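Local coordinates for p22 protein (PDB 3JV1), which serves as an accessory factor for editing of the cytochrome oxidase subunit II RNA and belongs to the Mam33 family, at residues S3-R6 / L7-T11; L12-L15 / E16-Q20; F161-W164 / S165-A168; A168-E171 / E172-S176. All blocks are in the same frame, centred on the assembly; numbering follows the deposited sequence.

Interaction 1: S3-R6 / L7-T11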
loop_
_atom_site.group_PDB
_atom_site.type_symbol
_atom_site.label_atom_id
_atom_site.label_comp_id
_atom_site.label_asym_id
_atom_site.label_seq_id
_atom_site.Cartn_x
_atom_site.Cartn_y
_atom_site.Cartn_z
ATOM N N SER A 3 -21.385 29.940 -4.042
ATOM C CA SER A 3 -20.410 28.953 -4.500
ATOM C C SER A 3 -21.098 27.617 -4.789
ATOM O O SER A 3 -20.771 26.937 -5.759
ATOM C CB SER A 3 -19.323 28.747 -3.439
ATOM O OG SER A 3 -19.870 28.210 -2.244
ATOM N N ASP A 4 -22.051 27.249 -3.939
ATOM C CA ASP A 4 -22.785 26.003 -4.106
ATOM C C ASP A 4 -23.689 26.076 -5.333
ATOM O O ASP A 4 -23.920 25.074 -6.010
ATOM C CB ASP A 4 -23.625 25.713 -2.865
ATOM C CG ASP A 4 -22.788 25.643 -1.591
ATOM O OD1 ASP A 4 -23.329 25.206 -0.557
ATOM O OD2 ASP A 4 -21.598 26.029 -1.615
ATOM N N GLN A 5 -24.207 27.266 -5.613
ATOM C CA GLN A 5 -25.070 27.461 -6.766
ATOM C C GLN A 5 -24.205 27.318 -8.026
ATOM O O GLN A 5 -24.611 26.687 -8.996
ATOM C CB GLN A 5 -25.723 28.845 -6.686
ATOM C CG GLN A 5 -26.850 29.077 -7.675
ATOM C CD GLN A 5 -27.704 30.283 -7.311
ATOM O OE1 GLN A 5 -28.542 30.723 -8.097
ATOM N NE2 GLN A 5 -27.500 30.815 -6.110
ATOM N N ARG A 6 -23.008 27.897 -7.987
ATOM C CA ARG A 6 -22.058 27.816 -9.094
ATOM C C ARG A 6 -21.679 26.363 -9.382
ATOM O O ARG A 6 -21.633 25.949 -10.539
ATOM C CB ARG A 6 -20.784 28.585 -8.762
ATOM C CG ARG A 6 -20.918 30.093 -8.799
ATOM C CD ARG A 6 -19.627 30.757 -8.329
ATOM N NE ARG A 6 -18.447 30.174 -8.968
ATOM C CZ ARG A 6 -17.215 30.657 -8.843
ATOM N NH1 ARG A 6 -16.993 31.737 -8.099
ATOM N NH2 ARG A 6 -16.204 30.062 -9.464
ATOM N N LEU A 7 -21.399 25.596 -8.328
ATOM C CA LEU A 7 -21.017 24.195 -8.489
ATOM C C LEU A 7 -22.191 23.388 -9.019
ATOM O O LEU A 7 -22.015 22.454 -9.807
ATOM C CB LEU A 7 -20.526 23.599 -7.159
ATOM C CG LEU A 7 -20.039 22.145 -7.251
ATOM C CD1 LEU A 7 -19.068 21.998 -8.424
ATOM C CD2 LEU A 7 -19.364 21.733 -5.946
ATOM N N SER A 8 -23.393 23.753 -8.581
ATOM C CA SER A 8 -24.604 23.080 -9.038
ATOM C C SER A 8 -24.776 23.304 -10.545
ATOM O O SER A 8 -25.035 22.368 -11.298
ATOM C CB SER A 8 -25.826 23.629 -8.298
ATOM O OG SER A 8 -27.013 23.033 -8.787
ATOM N N GLU A 9 -24.622 24.552 -10.976
ATOM C CA GLU A 9 -24.755 24.906 -12.391
ATOM C C GLU A 9 -23.655 24.280 -13.246
ATOM O O GLU A 9 -23.914 23.772 -14.336
ATOM C CB GLU A 9 -24.704 26.424 -12.566
ATOM C CG GLU A 9 -25.880 27.179 -11.982
ATOM C CD GLU A 9 -25.690 28.690 -12.061
ATOM O OE1 GLU A 9 -25.490 29.205 -13.181
ATOM O OE2 GLU A 9 -25.738 29.362 -11.008
ATOM N N ALA A 10 -22.425 24.320 -12.743
ATOM C CA ALA A 10 -21.281 23.772 -13.463
ATOM C C ALA A 10 -21.400 22.268 -13.711
ATOM O O ALA A 10 -21.071 21.792 -14.799
ATOM C CB ALA A 10 -19.995 24.078 -12.702
ATOM N N THR A 11 -21.859 21.516 -12.712
ATOM C CA THR A 11 -21.997 20.072 -12.883
ATOM C C THR A 11 -23.123 19.738 -13.867
ATOM O O THR A 11 -23.001 18.819 -14.674
ATOM C CB THR A 11 -22.240 19.353 -11.521
ATOM O OG1 THR A 11 -23.269 20.031 -10.791
ATOM C CG2 THR A 11 -20.958 19.353 -10.681
#

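Interaction 2: L12-L15 / E16-Q20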
loop_
_atom_site.group_PDB
_atom_site.type_symbol
_atom_site.label_atom_id
_atom_site.label_comp_id
_atom_site.label_asym_id
_atom_site.label_seq_id
_atom_site.Cartn_x
_atom_site.Cartn_y
_atom_site.Cartn_z
ATOM N N LEU A 12 -24.217 20.485 -13.807
ATOM C CA LEU A 12 -25.328 20.252 -14.714
ATOM C C LEU A 12 -24.867 20.539 -16.144
ATOM O O LEU A 12 -25.150 19.775 -17.060
ATOM C CB LEU A 12 -26.513 21.150 -14.351
ATOM C CG LEU A 12 -27.745 20.996 -15.245
ATOM C CD1 LEU A 12 -28.187 19.538 -15.255
ATOM C CD2 LEU A 12 -28.871 21.903 -14.746
ATOM N N ARG A 13 -24.149 21.641 -16.322
ATOM C CA ARG A 13 -23.640 22.015 -17.636
ATOM C C ARG A 13 -22.741 20.915 -18.210
ATOM O O ARG A 13 -22.849 20.557 -19.379
ATOM C CB ARG A 13 -22.862 23.329 -17.530
ATOM C CG ARG A 13 -22.044 23.694 -18.761
ATOM C CD ARG A 13 -21.389 25.055 -18.579
ATOM N NE ARG A 13 -20.323 25.290 -19.545
ATOM C CZ ARG A 13 -19.577 26.389 -19.581
ATOM N NH1 ARG A 13 -19.779 27.361 -18.704
ATOM N NH2 ARG A 13 -18.625 26.512 -20.492
ATOM N N GLU A 14 -21.853 20.379 -17.383
ATOM C CA GLU A 14 -20.954 19.333 -17.838
ATOM C C GLU A 14 -21.736 18.082 -18.202
ATOM O O GLU A 14 -21.474 17.469 -19.230
ATOM C CB GLU A 14 -19.907 19.034 -16.763
ATOM C CG GLU A 14 -18.929 17.905 -17.093
ATOM C CD GLU A 14 -18.202 18.079 -18.422
ATOM O OE1 GLU A 14 -18.272 19.175 -19.024
ATOM O OE2 GLU A 14 -17.549 17.105 -18.858
ATOM N N LEU A 15 -22.715 17.719 -17.378
ATOM C CA LEU A 15 -23.530 16.534 -17.640
ATOM C C LEU A 15 -24.228 16.677 -18.991
ATOM O O LEU A 15 -24.266 15.736 -19.786
ATOM C CB LEU A 15 -24.590 16.350 -16.544
ATOM C CG LEU A 15 -24.930 14.924 -16.080
ATOM C CD1 LEU A 15 -26.315 14.928 -15.446
ATOM C CD2 LEU A 15 -24.896 13.943 -17.247
ATOM N N GLU A 16 -24.784 17.858 -19.247
ATOM C CA GLU A 16 -25.471 18.106 -20.507
ATOM C C GLU A 16 -24.499 18.087 -21.674
ATOM O O GLU A 16 -24.796 17.500 -22.709
ATOM C CB GLU A 16 -26.207 19.448 -20.469
ATOM C CG GLU A 16 -27.309 19.512 -19.426
ATOM C CD GLU A 16 -28.058 20.833 -19.435
ATOM O OE1 GLU A 16 -27.411 21.899 -19.293
ATOM O OE2 GLU A 16 -29.299 20.808 -19.581
ATOM N N ASP A 17 -23.341 18.724 -21.514
ATOM C CA ASP A 17 -22.350 18.747 -22.592
ATOM C C ASP A 17 -21.800 17.350 -22.875
ATOM O O ASP A 17 -21.758 16.914 -24.019
ATOM C CB ASP A 17 -21.185 19.687 -22.250
ATOM C CG ASP A 17 -21.606 21.141 -22.182
ATOM O OD1 ASP A 17 -22.765 21.444 -22.539
ATOM O OD2 ASP A 17 -20.776 21.980 -21.770
ATOM N N GLU A 18 -21.377 16.660 -21.824
ATOM C CA GLU A 18 -20.832 15.310 -21.944
ATOM C C GLU A 18 -21.715 14.406 -22.812
ATOM O O GLU A 18 -21.231 13.766 -23.745
ATOM C CB GLU A 18 -20.668 14.702 -20.550
ATOM C CG GLU A 18 -20.259 13.238 -20.528
ATOM C CD GLU A 18 -18.893 12.966 -21.140
ATOM O OE1 GLU A 18 -18.143 13.923 -21.435
ATOM O OE2 GLU A 18 -18.563 11.771 -21.317
ATOM N N ARG A 19 -23.006 14.366 -22.501
ATOM C CA ARG A 19 -23.960 13.546 -23.246
ATOM C C ARG A 19 -24.032 13.870 -24.748
ATOM O O ARG A 19 -24.548 13.072 -25.533
ATOM C CB ARG A 19 -25.359 13.692 -22.640
ATOM C CG ARG A 19 -25.506 13.143 -21.229
ATOM C CD ARG A 19 -26.898 13.444 -20.686
ATOM N NE ARG A 19 -27.100 12.953 -19.325
ATOM C CZ ARG A 19 -28.157 13.254 -18.572
ATOM N NH1 ARG A 19 -29.110 14.047 -19.047
ATOM N NH2 ARG A 19 -28.265 12.765 -17.345
ATOM N N GLN A 20 -23.523 15.035 -25.145
ATOM C CA GLN A 20 -23.547 15.434 -26.554
ATOM C C GLN A 20 -22.216 15.187 -27.247
ATOM O O GLN A 20 -22.093 15.372 -28.460
ATOM C CB GLN A 20 -23.887 16.915 -26.684
ATOM C CG GLN A 20 -25.258 17.307 -26.189
ATOM C CD GLN A 20 -25.463 18.803 -26.258
ATOM O OE1 GLN A 20 -25.453 19.393 -27.340
ATOM N NE2 GLN A 20 -25.638 19.432 -25.099
HETATM O O HOH W 1 -18.809 23.757 -21.143
#

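Interaction 3: F161-W164 / S165-A168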
loop_
_atom_site.group_PDB
_atom_site.type_symbol
_atom_site.label_atom_id
_atom_site.label_comp_id
_atom_site.label_asym_id
_atom_site.label_seq_id
_atom_site.Cartn_x
_atom_site.Cartn_y
_atom_site.Cartn_z
ATOM N N PHE A 161 -15.372 -2.974 -21.680
ATOM C CA PHE A 161 -16.305 -2.824 -20.570
ATOM C C PHE A 161 -15.859 -1.719 -19.607
ATOM O O PHE A 161 -16.675 -0.955 -19.111
ATOM C CB PHE A 161 -16.461 -4.136 -19.793
ATOM C CG PHE A 161 -17.676 -4.160 -18.917
ATOM C CD1 PHE A 161 -18.931 -4.408 -19.462
ATOM C CD2 PHE A 161 -17.582 -3.866 -17.564
ATOM C CE1 PHE A 161 -20.076 -4.362 -18.673
ATOM C CE2 PHE A 161 -18.719 -3.814 -16.763
ATOM C CZ PHE A 161 -19.970 -4.062 -17.320
ATOM N N SER A 162 -14.559 -1.644 -19.344
ATOM C CA SER A 162 -14.022 -0.629 -18.444
ATOM C C SER A 162 -14.279 0.780 -18.958
ATOM O O SER A 162 -14.600 1.669 -18.183
ATOM C CB SER A 162 -12.517 -0.832 -18.240
ATOM O OG SER A 162 -12.256 -1.961 -17.421
ATOM N N LEU A 163 -14.125 0.982 -20.263
ATOM C CA LEU A 163 -14.355 2.295 -20.850
ATOM C C LEU A 163 -15.814 2.683 -20.719
ATOM O O LEU A 163 -16.145 3.814 -20.354
ATOM C CB LEU A 163 -13.974 2.305 -22.328
ATOM C CG LEU A 163 -12.489 2.327 -22.671
ATOM C CD1 LEU A 163 -12.343 2.280 -24.178
ATOM C CD2 LEU A 163 -11.826 3.578 -22.098
ATOM N N TRP A 164 -16.691 1.735 -21.016
ATOM C CA TRP A 164 -18.114 1.989 -20.928
ATOM C C TRP A 164 -18.555 2.293 -19.499
ATOM O O TRP A 164 -19.327 3.222 -19.274
ATOM C CB TRP A 164 -18.887 0.792 -21.472
ATOM C CG TRP A 164 -20.345 0.887 -21.229
ATOM C CD1 TRP A 164 -21.266 1.536 -21.994
ATOM C CD2 TRP A 164 -21.051 0.356 -20.109
ATOM N NE1 TRP A 164 -22.507 1.445 -21.417
ATOM C CE2 TRP A 164 -22.404 0.726 -20.257
ATOM C CE3 TRP A 164 -20.670 -0.395 -18.989
ATOM C CZ2 TRP A 164 -23.386 0.367 -19.325
ATOM C CZ3 TRP A 164 -21.643 -0.751 -18.063
ATOM C CH2 TRP A 164 -22.987 -0.369 -18.238
ATOM N N SER A 165 -18.066 1.526 -18.527
ATOM C CA SER A 165 -18.468 1.763 -17.148
ATOM C C SER A 165 -17.823 3.027 -16.587
ATOM O O SER A 165 -18.401 3.695 -15.735
ATOM C CB SER A 165 -18.147 0.550 -16.263
ATOM O OG SER A 165 -16.760 0.299 -16.202
ATOM N N GLU A 166 -16.629 3.357 -17.063
ATOM C CA GLU A 166 -15.963 4.567 -16.606
ATOM C C GLU A 166 -16.827 5.756 -17.022
ATOM O O GLU A 166 -17.047 6.688 -16.248
ATOM C CB GLU A 166 -14.577 4.693 -17.238
ATOM C CG GLU A 166 -13.883 5.997 -16.908
ATOM C CD GLU A 166 -12.498 6.110 -17.521
ATOM O OE1 GLU A 166 -12.348 5.843 -18.736
ATOM O OE2 GLU A 166 -11.558 6.478 -16.785
ATOM N N GLN A 167 -17.321 5.695 -18.254
ATOM C CA GLN A 167 -18.162 6.736 -18.826
ATOM C C GLN A 167 -19.452 6.856 -18.027
ATOM O O GLN A 167 -19.916 7.958 -17.730
ATOM C CB GLN A 167 -18.461 6.397 -20.294
ATOM C CG GLN A 167 -19.444 7.329 -20.985
ATOM C CD GLN A 167 -18.993 8.767 -20.956
ATOM O OE1 GLN A 167 -17.834 9.072 -21.241
ATOM N NE2 GLN A 167 -19.909 9.666 -20.620
ATOM N N ALA A 168 -20.033 5.718 -17.675
ATOM C CA ALA A 168 -21.261 5.702 -16.891
ATOM C C ALA A 168 -20.985 6.241 -15.483
ATOM O O ALA A 168 -21.779 6.997 -14.934
ATOM C CB ALA A 168 -21.809 4.283 -16.813
#

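Interaction 4: A168-E171 / E172-S176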
loop_
_atom_site.group_PDB
_atom_site.type_symbol
_atom_site.label_atom_id
_atom_site.label_comp_id
_atom_site.label_asym_id
_atom_site.label_seq_id
_atom_site.Cartn_x
_atom_site.Cartn_y
_atom_site.Cartn_z
ATOM N N ALA A 168 -20.033 5.718 -17.675
ATOM C CA ALA A 168 -21.261 5.702 -16.891
ATOM C C ALA A 168 -20.985 6.241 -15.483
ATOM O O ALA A 168 -21.779 6.997 -14.934
ATOM C CB ALA A 168 -21.809 4.283 -16.813
ATOM N N ASP A 169 -19.858 5.843 -14.900
ATOM C CA ASP A 169 -19.503 6.302 -13.560
ATOM C C ASP A 169 -19.280 7.806 -13.550
ATOM O O ASP A 169 -19.622 8.485 -12.584
ATOM C CB ASP A 169 -18.237 5.599 -13.050
ATOM C CG ASP A 169 -18.489 4.159 -12.642
ATOM O OD1 ASP A 169 -19.666 3.764 -12.486
ATOM O OD2 ASP A 169 -17.499 3.423 -12.462
ATOM N N TYR A 170 -18.706 8.316 -14.632
ATOM C CA TYR A 170 -18.440 9.743 -14.751
ATOM C C TYR A 170 -19.727 10.549 -14.756
ATOM O O TYR A 170 -19.816 11.577 -14.098
ATOM C CB TYR A 170 -17.664 10.052 -16.032
ATOM C CG TYR A 170 -17.449 11.532 -16.228
ATOM C CD1 TYR A 170 -16.817 12.294 -15.246
ATOM C CD2 TYR A 170 -17.882 12.177 -17.388
ATOM C CE1 TYR A 170 -16.616 13.658 -15.410
ATOM C CE2 TYR A 170 -17.685 13.549 -17.564
ATOM C CZ TYR A 170 -17.051 14.280 -16.568
ATOM O OH TYR A 170 -16.851 15.630 -16.717
ATOM N N GLU A 171 -20.722 10.087 -15.505
ATOM C CA GLU A 171 -21.995 10.792 -15.571
ATOM C C GLU A 171 -22.751 10.687 -14.252
ATOM O O GLU A 171 -23.441 11.617 -13.853
ATOM C CB GLU A 171 -22.864 10.233 -16.699
ATOM C CG GLU A 171 -22.217 10.333 -18.062
ATOM C CD GLU A 171 -23.135 9.880 -19.179
ATOM O OE1 GLU A 171 -22.621 9.558 -20.274
ATOM O OE2 GLU A 171 -24.367 9.860 -18.966
ATOM N N GLU A 172 -22.628 9.548 -13.585
ATOM C CA GLU A 172 -23.302 9.349 -12.312
ATOM C C GLU A 172 -22.604 10.242 -11.278
ATOM O O GLU A 172 -23.236 10.770 -10.362
ATOM C CB GLU A 172 -23.223 7.872 -11.925
ATOM C CG GLU A 172 -24.169 7.443 -10.822
ATOM C CD GLU A 172 -23.584 7.647 -9.449
ATOM O OE1 GLU A 172 -22.357 7.452 -9.309
ATOM O OE2 GLU A 172 -24.349 7.984 -8.515
ATOM N N TRP A 173 -21.297 10.416 -11.459
ATOM C CA TRP A 173 -20.472 11.262 -10.596
ATOM C C TRP A 173 -20.994 12.702 -10.685
ATOM O O TRP A 173 -21.288 13.328 -9.674
ATOM C CB TRP A 173 -19.020 11.183 -11.076
ATOM C CG TRP A 173 -18.025 12.037 -10.334
ATOM C CD1 TRP A 173 -17.394 11.736 -9.165
ATOM C CD2 TRP A 173 -17.482 13.287 -10.775
ATOM N NE1 TRP A 173 -16.480 12.712 -8.855
ATOM C CE2 TRP A 173 -16.515 13.678 -9.828
ATOM C CE3 TRP A 173 -17.719 14.114 -11.883
ATOM C CZ2 TRP A 173 -15.778 14.864 -9.952
ATOM C CZ3 TRP A 173 -16.989 15.294 -12.008
ATOM C CH2 TRP A 173 -16.028 15.656 -11.045
ATOM N N LEU A 174 -21.131 13.212 -11.903
ATOM C CA LEU A 174 -21.634 14.573 -12.126
ATOM C C LEU A 174 -23.012 14.774 -11.501
ATOM O O LEU A 174 -23.253 15.755 -10.800
ATOM C CB LEU A 174 -21.729 14.868 -13.624
ATOM C CG LEU A 174 -20.427 14.961 -14.422
ATOM C CD1 LEU A 174 -20.726 14.990 -15.918
ATOM C CD2 LEU A 174 -19.672 16.210 -13.997
ATOM N N SER A 175 -23.910 13.831 -11.768
ATOM C CA SER A 175 -25.274 13.882 -11.260
ATOM C C SER A 175 -25.371 13.834 -9.741
ATOM O O SER A 175 -26.133 14.590 -9.137
ATOM C CB SER A 175 -26.088 12.732 -11.838
ATOM O OG SER A 175 -27.395 12.731 -11.294
ATOM N N SER A 176 -24.615 12.940 -9.117
ATOM C CA SER A 176 -24.673 12.839 -7.666
ATOM C C SER A 176 -24.078 14.073 -6.983
ATOM O O SER A 176 -24.562 14.490 -5.927
ATOM C CB SER A 176 -23.995 11.544 -7.177
ATOM O OG SER A 176 -22.681 11.411 -7.678
HETATM O O HOH W 2 -19.633 7.251 -10.213
#

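Interaction 1: S3-R6 / L7-T11
Gln-5 and Glu-9 meet one turn apart on the amino-terminal helix 2-18, an element that packs against the carboxy-terminal helix of its own chain and against a second subunit. Glu-9 has CG anti to its carbonyl carbon (chi1 -67°), which lays the start of the side chain back over the preceding turn, with CG 3.3 Å from Gln-5 O. Its carboxylate then reaches the aliphatic part of the glutamine: Glu-9 OE2 lies 3.5 Å from Gln-5 CG. The Gln-5 amide and the Glu-9 carboxylate are turned 56° against each other, and the touch is made by the CG methylene of Gln-5. Beneath them the backbone is regular alpha-helix; Glu-9 N donates to Gln-5 O at 2.9 Å, and Ala-10 N to Arg-6 O at the same length. Arg-6, like Gln-5 and Glu-9, belongs to the exposed side of the helix. On the side facing the second subunit, Ser-3 OG donates to Asp-4 OD2 at 2.9 Å, from the anti side and tilted out of the carboxylate plane, while Asp-4 OD1 forms a salt bridge with Arg-148 of the second subunit. Leu-7 packs between Val-181 of helix 152-181 and Tyr-144 of the second subunit, and Ser-8 OG bonds to Ser-182, so these turns are wedged between two helices, one from each chain.

Interaction 2: L12-L15 / E16-Q20
Leu-15 holds chi1 at -142°, away from any staggered position, while Arg-19 starts with CG beside its backbone N (chi1 -66°) and runs extended to NE; together these torsions bring the two side chains into contact. The arginine thus passes across the leucine methyls. Leu-15 CD2 is tight against Arg-19 NE at 3.2 Å, and Leu-15 CD1 sits over one face of the guanidinium, 3.5 Å from NH2. Between Arg-13 and Asp-17 the charges do not meet directly, Arg-13 NE and Asp-17 OD2 being 4.0 Å apart. A water in the plane of the Arg-13 guanidinium, at its edge, bridges them instead, accepting from NE at 2.7 Å and donating to Asp-17 OD2 at the same length. Glu-14 OE2 and Glu-18 OE1 approach to 4.1 Å; both form salt bridges with Arg-21 NH1, which probably offsets their repulsion, and Glu-18 OE2 also accepts from Gln-167 NE2. Gln-20 NE2 turns back to Glu-16 O at 3.2 Å, from above the carbonyl plane. Such one-turn pairs, exposed charges on one side and Leu-15 with Glu-14 facing helix 152-181 on the other, are typical of an amphipathic helix in an antiparallel helix pair.

Interaction 3: F161-W164 / S165-A168
Ser-165 packs against Phe-161 on the inner side of the long carboxy-terminal helix 152-181, with Trp-164 bordering them, whereas Leu-163 and Glu-166 meet only lightly on its exposed side. In the tight part the tryptophan, with CG anti to the backbone N (chi1 171°), folds its six-membered ring beside the next residue, bringing Trp-164 CE3 to 3.3 Å from Ser-165 N. The same CE3 atom stands 4.0 Å above the plane of the Phe-161 ring, offset toward its rim, and Ser-165 CB comes obliquely to that ring, 4.4 Å from Phe-161 CE2. Phe-161 is packed further by Phe-157 and, edge-to-face, by Phe-45, while Arg-38 of a loop touches both Phe-161 and Ser-165. The outer side is looser: Leu-163 CD2 and Glu-166 OE1 are 4.1 Å apart, the two side chains passing at an angle. Near the end of the segment Gln-167 turns away toward helix 2-18, where its NE2 donates to Glu-18 OE2. The serine hydroxyl stays with its own helix, since a chi1 of 63° points it back at the preceding turn: Ser-165 OG is 3.2 Å from both Phe-161 O and Ser-162 O, two acceptors that compete for its single proton.

Interaction 4: A168-E171 / E172-S176
Asp-169 O is held by two donors, the backbone N of Trp-173 at 2.8 Å and a water at 2.7 Å. That water gives its other hydrogen to Glu-172 OE1, tying the carboxylate to the carbonyl one turn back, while Glu-172 OE2 bonds to His-105 of the second subunit. The apolar part centres on Tyr-170. Leu-174 takes CG anti to its carbonyl carbon (chi1 -67°), which sends CD1 back over one face of the tyrosine ring in a CH-pi contact, 4.1 Å from the centroid and 26° off the normal. Trp-173 comes to the tyrosine ring obliquely, CE3 lying 3.7 Å from Tyr-170 CE1. The two ring planes are only 21° from parallel, yet the rings are slid so far apart that they barely overlap. Polar ends fix both aromatics, for Tyr-170 OH bonds to Glu-14 on helix 2-18 and Trp-173 NE1 to Val-101 O of the second subunit. Elsewhere on this turn Asp-169 OD1 is gripped by Gly-41 N and Arg-38. With Leu-174 facing helix 2-18, Trp-173 and Glu-172 facing the second subunit, and Tyr-170 touching both, the paired terminal helices take part in subunit contacts, as in the trimers of the Mam33 family.

How the interactions relate
The four contacts lie on two helices that run antiparallel. Interactions 1 and 2 follow each other down helix 2-18, their centres about 14 Å apart; much later in the chain, interactions 3 and 4 share Ala-168 on helix 152-181, with centres about 11 Å apart. Because the directions oppose, interaction 4 lies alongside interaction 2, about 11 Å between centres, and also touches interaction 1 through Thr-11 and Leu-174. Interaction 3 reaches interaction 2 through Glu-18 and Gln-167, but does not touch interaction 1. Interactions 1, 2 and 4 also contact the second subunit, so the pairing of the chain's two ends is built into the three-chain assembly.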